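Local coordinates for protein beta-galactosidase/beta-glucuronidase (Faecalibacterium prausnitzii L2-6, PDB 6MVF) that binds flavin mononucleotide and, as a glycoside hydrolase of family 2, probably removes beta-linked glucuronic acid from its substrates, at residues S485-S497 and R543-G555. Numbering follows the deposited sequence.
Sequences SEYGCEGIINWHS and RSEGGVKGRNNKG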
loop_
_atom_site.group_PDB
_atom_site.type_symbol
_atom_site.label_atom_id
_atom_site.label_comp_id
_atom_site.label_asym_id
_atom_site.label_seq_id
_atom_site.Cartn_x
_atom_site.Cartn_y
_atom_site.Cartn_z
ATOM N N SER A 485 -41.047 -6.122 -7.224
ATOM C CA SER A 485 -39.990 -6.197 -6.220
ATOM C C SER A 485 -39.308 -7.557 -6.159
ATOM O O SER A 485 -38.208 -7.648 -5.610
ATOM C CB SER A 485 -40.547 -5.839 -4.840
ATOM O OG SER A 485 -41.810 -6.453 -4.622
ATOM N N GLU A 486 -39.959 -8.618 -6.642
ATOM C CA GLU A 486 -39.337 -9.925 -6.827
ATOM C C GLU A 486 -39.962 -10.583 -8.037
ATOM O O GLU A 486 -41.184 -10.538 -8.220
ATOM C CB GLU A 486 -39.503 -10.906 -5.651
ATOM C CG GLU A 486 -39.105 -10.412 -4.293
ATOM C CD GLU A 486 -39.214 -11.491 -3.226
ATOM O OE1 GLU A 486 -39.478 -12.670 -3.582
ATOM O OE2 GLU A 486 -39.029 -11.156 -2.026
ATOM N N TYR A 487 -39.100 -11.176 -8.850
ATOM C CA TYR A 487 -39.440 -12.144 -9.874
ATOM C C TYR A 487 -38.174 -12.952 -10.113
ATOM O O TYR A 487 -37.068 -12.468 -9.865
ATOM C CB TYR A 487 -39.925 -11.470 -11.161
ATOM C CG TYR A 487 -38.863 -10.721 -11.932
ATOM C CD1 TYR A 487 -38.534 -9.397 -11.615
ATOM C CD2 TYR A 487 -38.184 -11.333 -12.976
ATOM C CE1 TYR A 487 -37.552 -8.712 -12.335
ATOM C CE2 TYR A 487 -37.212 -10.664 -13.697
ATOM C CZ TYR A 487 -36.900 -9.358 -13.380
ATOM O OH TYR A 487 -35.943 -8.713 -14.127
ATOM N N GLY A 488 -38.325 -14.185 -10.563
ATOM C CA GLY A 488 -37.150 -14.998 -10.770
ATOM C C GLY A 488 -37.508 -16.466 -10.890
ATOM O O GLY A 488 -38.668 -16.841 -10.955
ATOM N N CYS A 489 -36.470 -17.284 -10.881
ATOM C CA CYS A 489 -36.615 -18.666 -11.290
ATOM C C CYS A 489 -35.345 -19.387 -10.876
ATOM O O CYS A 489 -34.267 -18.788 -10.888
ATOM C CB CYS A 489 -36.840 -18.710 -12.798
ATOM S SG CYS A 489 -36.839 -20.271 -13.534
ATOM N N GLU A 490 -35.474 -20.634 -10.449
ATOM C CA GLU A 490 -34.295 -21.360 -10.013
ATOM C C GLU A 490 -33.483 -21.798 -11.210
ATOM O O GLU A 490 -34.018 -22.064 -12.286
ATOM C CB GLU A 490 -34.666 -22.580 -9.177
ATOM C CG GLU A 490 -35.488 -22.222 -7.945
ATOM C CD GLU A 490 -34.645 -22.137 -6.705
ATOM O OE1 GLU A 490 -33.493 -22.637 -6.784
ATOM O OE2 GLU A 490 -35.135 -21.581 -5.677
ATOM N N GLY A 491 -32.172 -21.836 -11.012
ATOM C CA GLY A 491 -31.208 -22.330 -11.965
ATOM C C GLY A 491 -30.083 -23.016 -11.211
ATOM O O GLY A 491 -29.383 -22.399 -10.395
ATOM N N ILE A 492 -29.924 -24.310 -11.452
ATOM C CA ILE A 492 -28.886 -25.110 -10.822
ATOM C C ILE A 492 -27.984 -25.586 -11.953
ATOM O O ILE A 492 -28.443 -26.296 -12.852
ATOM C CB ILE A 492 -29.503 -26.252 -10.003
ATOM C CG1 ILE A 492 -30.390 -25.614 -8.917
ATOM C CG2 ILE A 492 -28.438 -27.140 -9.403
ATOM C CD1 ILE A 492 -31.009 -26.557 -7.924
ATOM N N ILE A 493 -26.724 -25.136 -11.962
ATOM C CA ILE A 493 -25.996 -25.107 -13.237
ATOM C C ILE A 493 -25.357 -26.446 -13.613
ATOM O O ILE A 493 -24.687 -26.543 -14.645
ATOM C CB ILE A 493 -24.936 -23.982 -13.282
ATOM C CG1 ILE A 493 -23.977 -24.025 -12.091
ATOM C CG2 ILE A 493 -25.587 -22.634 -13.369
ATOM C CD1 ILE A 493 -23.000 -22.871 -12.065
ATOM N N ASN A 494 -25.578 -27.496 -12.830
ATOM C CA ASN A 494 -25.236 -28.824 -13.334
ATOM C C ASN A 494 -26.368 -29.501 -14.121
ATOM O O ASN A 494 -26.082 -30.468 -14.844
ATOM C CB ASN A 494 -24.774 -29.737 -12.188
ATOM C CG ASN A 494 -25.863 -30.006 -11.176
ATOM O OD1 ASN A 494 -26.148 -29.164 -10.334
ATOM N ND2 ASN A 494 -26.477 -31.190 -11.250
ATOM N N TRP A 495 -27.632 -29.020 -14.026
ATOM C CA TRP A 495 -28.739 -29.548 -14.834
ATOM C C TRP A 495 -28.843 -28.797 -16.159
ATOM O O TRP A 495 -28.790 -27.562 -16.183
ATOM C CB TRP A 495 -30.084 -29.453 -14.103
ATOM C CG TRP A 495 -30.086 -29.930 -12.692
ATOM C CD1 TRP A 495 -30.540 -29.243 -11.604
ATOM C CD2 TRP A 495 -29.615 -31.197 -12.199
ATOM N NE1 TRP A 495 -30.373 -30.001 -10.460
ATOM C CE2 TRP A 495 -29.808 -31.200 -10.800
ATOM C CE3 TRP A 495 -29.050 -32.324 -12.805
ATOM C CZ2 TRP A 495 -29.455 -32.275 -10.003
ATOM C CZ3 TRP A 495 -28.693 -33.389 -12.013
ATOM C CH2 TRP A 495 -28.896 -33.365 -10.630
ATOM N N HIS A 496 -29.014 -29.543 -17.255
ATOM C CA HIS A 496 -29.119 -28.964 -18.595
ATOM C C HIS A 496 -30.076 -29.767 -19.463
ATOM O O HIS A 496 -29.971 -30.996 -19.543
ATOM C CB HIS A 496 -27.751 -28.890 -19.269
ATOM C CG HIS A 496 -26.782 -28.051 -18.512
ATOM N ND1 HIS A 496 -26.865 -26.678 -18.481
ATOM C CD2 HIS A 496 -25.755 -28.390 -17.702
ATOM C CE1 HIS A 496 -25.911 -26.202 -17.704
ATOM N NE2 HIS A 496 -25.225 -27.221 -17.216
ATOM N N SER A 497 -30.985 -29.058 -20.136
ATOM C CA SER A 497 -32.048 -29.681 -20.908
ATOM C C SER A 497 -32.105 -29.138 -22.330
ATOM O O SER A 497 -32.025 -27.924 -22.553
ATOM C CB SER A 497 -33.395 -29.460 -20.243
ATOM O OG SER A 497 -34.405 -30.027 -21.053
ATOM N N ARG A 543 -34.661 -25.173 2.836
ATOM C CA ARG A 543 -34.897 -25.571 1.445
ATOM C C ARG A 543 -34.351 -26.956 1.127
ATOM O O ARG A 543 -33.248 -27.319 1.543
ATOM C CB ARG A 543 -34.254 -24.583 0.473
ATOM C CG ARG A 543 -34.980 -23.275 0.341
ATOM C CD ARG A 543 -36.044 -23.365 -0.706
ATOM N NE ARG A 543 -36.706 -22.081 -0.829
ATOM C CZ ARG A 543 -37.361 -21.683 -1.904
ATOM N NH1 ARG A 543 -37.429 -22.476 -2.971
ATOM N NH2 ARG A 543 -37.924 -20.482 -1.912
ATOM N N SER A 544 -35.100 -27.701 0.316
ATOM C CA SER A 544 -34.586 -28.937 -0.272
ATOM C C SER A 544 -35.345 -29.179 -1.568
ATOM O O SER A 544 -36.533 -29.502 -1.532
ATOM C CB SER A 544 -34.732 -30.118 0.693
ATOM O OG SER A 544 -34.240 -31.320 0.115
ATOM N N GLU A 545 -34.668 -29.024 -2.702
ATOM C CA GLU A 545 -35.296 -29.158 -4.014
ATOM C C GLU A 545 -34.239 -28.990 -5.097
ATOM O O GLU A 545 -33.202 -28.357 -4.884
ATOM C CB GLU A 545 -36.418 -28.136 -4.222
ATOM C CG GLU A 545 -35.971 -26.684 -4.289
ATOM C CD GLU A 545 -37.133 -25.703 -4.061
ATOM O OE1 GLU A 545 -37.434 -25.411 -2.883
ATOM O OE2 GLU A 545 -37.755 -25.239 -5.049
ATOM N N GLY A 546 -34.524 -29.558 -6.266
ATOM C CA GLY A 546 -33.585 -29.513 -7.366
ATOM C C GLY A 546 -32.290 -30.263 -7.123
ATOM O O GLY A 546 -31.311 -30.033 -7.836
ATOM N N GLY A 547 -32.260 -31.176 -6.149
ATOM C CA GLY A 547 -31.055 -31.921 -5.844
ATOM C C GLY A 547 -30.044 -31.162 -5.014
ATOM O O GLY A 547 -28.875 -31.550 -4.971
ATOM N N VAL A 548 -30.452 -30.075 -4.371
ATOM C CA VAL A 548 -29.586 -29.259 -3.535
ATOM C C VAL A 548 -30.348 -28.944 -2.267
ATOM O O VAL A 548 -31.545 -28.643 -2.321
ATOM C CB VAL A 548 -29.168 -27.951 -4.243
ATOM C CG1 VAL A 548 -28.375 -27.052 -3.303
ATOM C CG2 VAL A 548 -28.389 -28.251 -5.526
ATOM N N LYS A 549 -29.665 -29.015 -1.130
ATOM C CA LYS A 549 -30.245 -28.655 0.152
ATOM C C LYS A 549 -29.624 -27.360 0.661
ATOM O O LYS A 549 -28.451 -27.081 0.406
ATOM C CB LYS A 549 -30.028 -29.766 1.182
ATOM C CG LYS A 549 -30.720 -31.055 0.862
ATOM C CD LYS A 549 -29.931 -32.221 1.401
ATOM C CE LYS A 549 -30.850 -33.332 1.825
ATOM N NZ LYS A 549 -31.769 -32.810 2.866
ATOM N N GLY A 550 -30.423 -26.571 1.381
ATOM C CA GLY A 550 -29.941 -25.412 2.109
ATOM C C GLY A 550 -29.925 -24.086 1.370
ATOM O O GLY A 550 -29.388 -23.106 1.906
ATOM N N ARG A 551 -30.506 -24.005 0.174
ATOM C CA ARG A 551 -30.223 -22.875 -0.696
ATOM C C ARG A 551 -31.466 -22.399 -1.425
ATOM O O ARG A 551 -32.309 -23.200 -1.837
ATOM C CB ARG A 551 -29.156 -23.231 -1.752
ATOM C CG ARG A 551 -27.874 -23.826 -1.192
ATOM C CD ARG A 551 -27.078 -22.796 -0.457
ATOM N NE ARG A 551 -25.933 -23.418 0.198
ATOM C CZ ARG A 551 -24.818 -23.809 -0.413
ATOM N NH1 ARG A 551 -24.668 -23.642 -1.719
ATOM N NH2 ARG A 551 -23.852 -24.379 0.291
ATOM N N ASN A 552 -31.546 -21.090 -1.610
ATOM C CA ASN A 552 -32.298 -20.517 -2.717
ATOM C C ASN A 552 -31.330 -20.318 -3.885
ATOM O O ASN A 552 -30.309 -19.632 -3.742
ATOM C CB ASN A 552 -32.954 -19.209 -2.293
ATOM C CG ASN A 552 -33.913 -18.670 -3.339
ATOM O OD1 ASN A 552 -33.509 -18.344 -4.447
ATOM N ND2 ASN A 552 -35.191 -18.552 -2.980
ATOM N N ASN A 553 -31.616 -20.954 -5.016
ATOM C CA ASN A 553 -30.730 -20.935 -6.173
ATOM C C ASN A 553 -31.325 -20.147 -7.337
ATOM O O ASN A 553 -31.139 -20.490 -8.509
ATOM C CB ASN A 553 -30.369 -22.355 -6.606
ATOM C CG ASN A 553 -29.360 -23.020 -5.663
ATOM O OD1 ASN A 553 -28.272 -22.486 -5.391
ATOM N ND2 ASN A 553 -29.727 -24.186 -5.154
ATOM N N LYS A 554 -32.028 -19.059 -7.020
ATOM C CA LYS A 554 -32.569 -18.146 -8.015
ATOM C C LYS A 554 -31.572 -17.053 -8.390
ATOM O O LYS A 554 -31.972 -16.048 -8.997
ATOM C CB LYS A 554 -33.887 -17.524 -7.522
ATOM C CG LYS A 554 -34.948 -18.533 -7.153
ATOM C CD LYS A 554 -36.364 -17.947 -7.201
ATOM C CE LYS A 554 -37.415 -18.967 -6.713
ATOM N NZ LYS A 554 -37.321 -19.219 -5.225
ATOM N N GLY A 555 -30.288 -17.248 -8.069
ATOM C CA GLY A 555 -29.294 -16.219 -8.320
ATOM C C GLY A 555 -28.933 -16.093 -9.789
ATOM O O GLY A 555 -29.026 -17.038 -10.573
HETATM O O HOH W 1 -34.032 -15.801 -10.783
HETATM O O HOH W 2 -32.245 -25.344 -5.010
HETATM O O HOH W 3 -34.629 -23.681 -3.986
#
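G488 and C489 lie against K554, whose CD approaches the backbone between them. The carbonyl O of C489 also takes a CA-H...O contact from CA of K554 at 3.4 Å, and a water bridges C489 N to K554 O.

E490 follows, its chain folded at chi2 (-98°) so that the carboxylate turns in among the polar groups of N553, K554 and R543. Its OE1 accepts a weak hydrogen bond from the backbone N of N553 at 3.1 Å. The other oxygen, OE2, forms a salt bridge with NZ of K554 at 3.2 Å, a weak hydrogen bond in itself; that ammonium also bonds to Y459. The direct salt bridge from R543 NH1 to E490 OE2 is long, 3.7 Å, and a matter of charge, the oxygen sitting well out of the guanidinium plane; a water also links the two atoms, weakly on the arginine side, while the arginine pairs with E545 and D152. Were E490 an alanine, the K554 ammonium would probably lose its carboxylate partner and the nearby R543 charge be less well balanced.

At G491 the backbone takes over, its N giving a nearly straight bond (170°) to N553 O at 3.0 Å. I492 then runs past V548 in the opposite direction, CD1 to CG2 3.9 Å, and the same CD1 touches the carbonyl O of G546. W495 closes the type I turn that starts at I492 and meets the hairpin edge-on: NE1 bonds to G546 O at 2.8 Å, the oxygen near the indole plane, while N494 ND2 lies above one ring face, toward its rim. N263 of the second subunit packs on I492 and V548.

The pairing joins the loop after strand 482-487 of the TIM barrel to a beta-hairpin, strands 543-545 and 548-549 with a two-residue type I' turn at G546-G547, and to the chain leaving it.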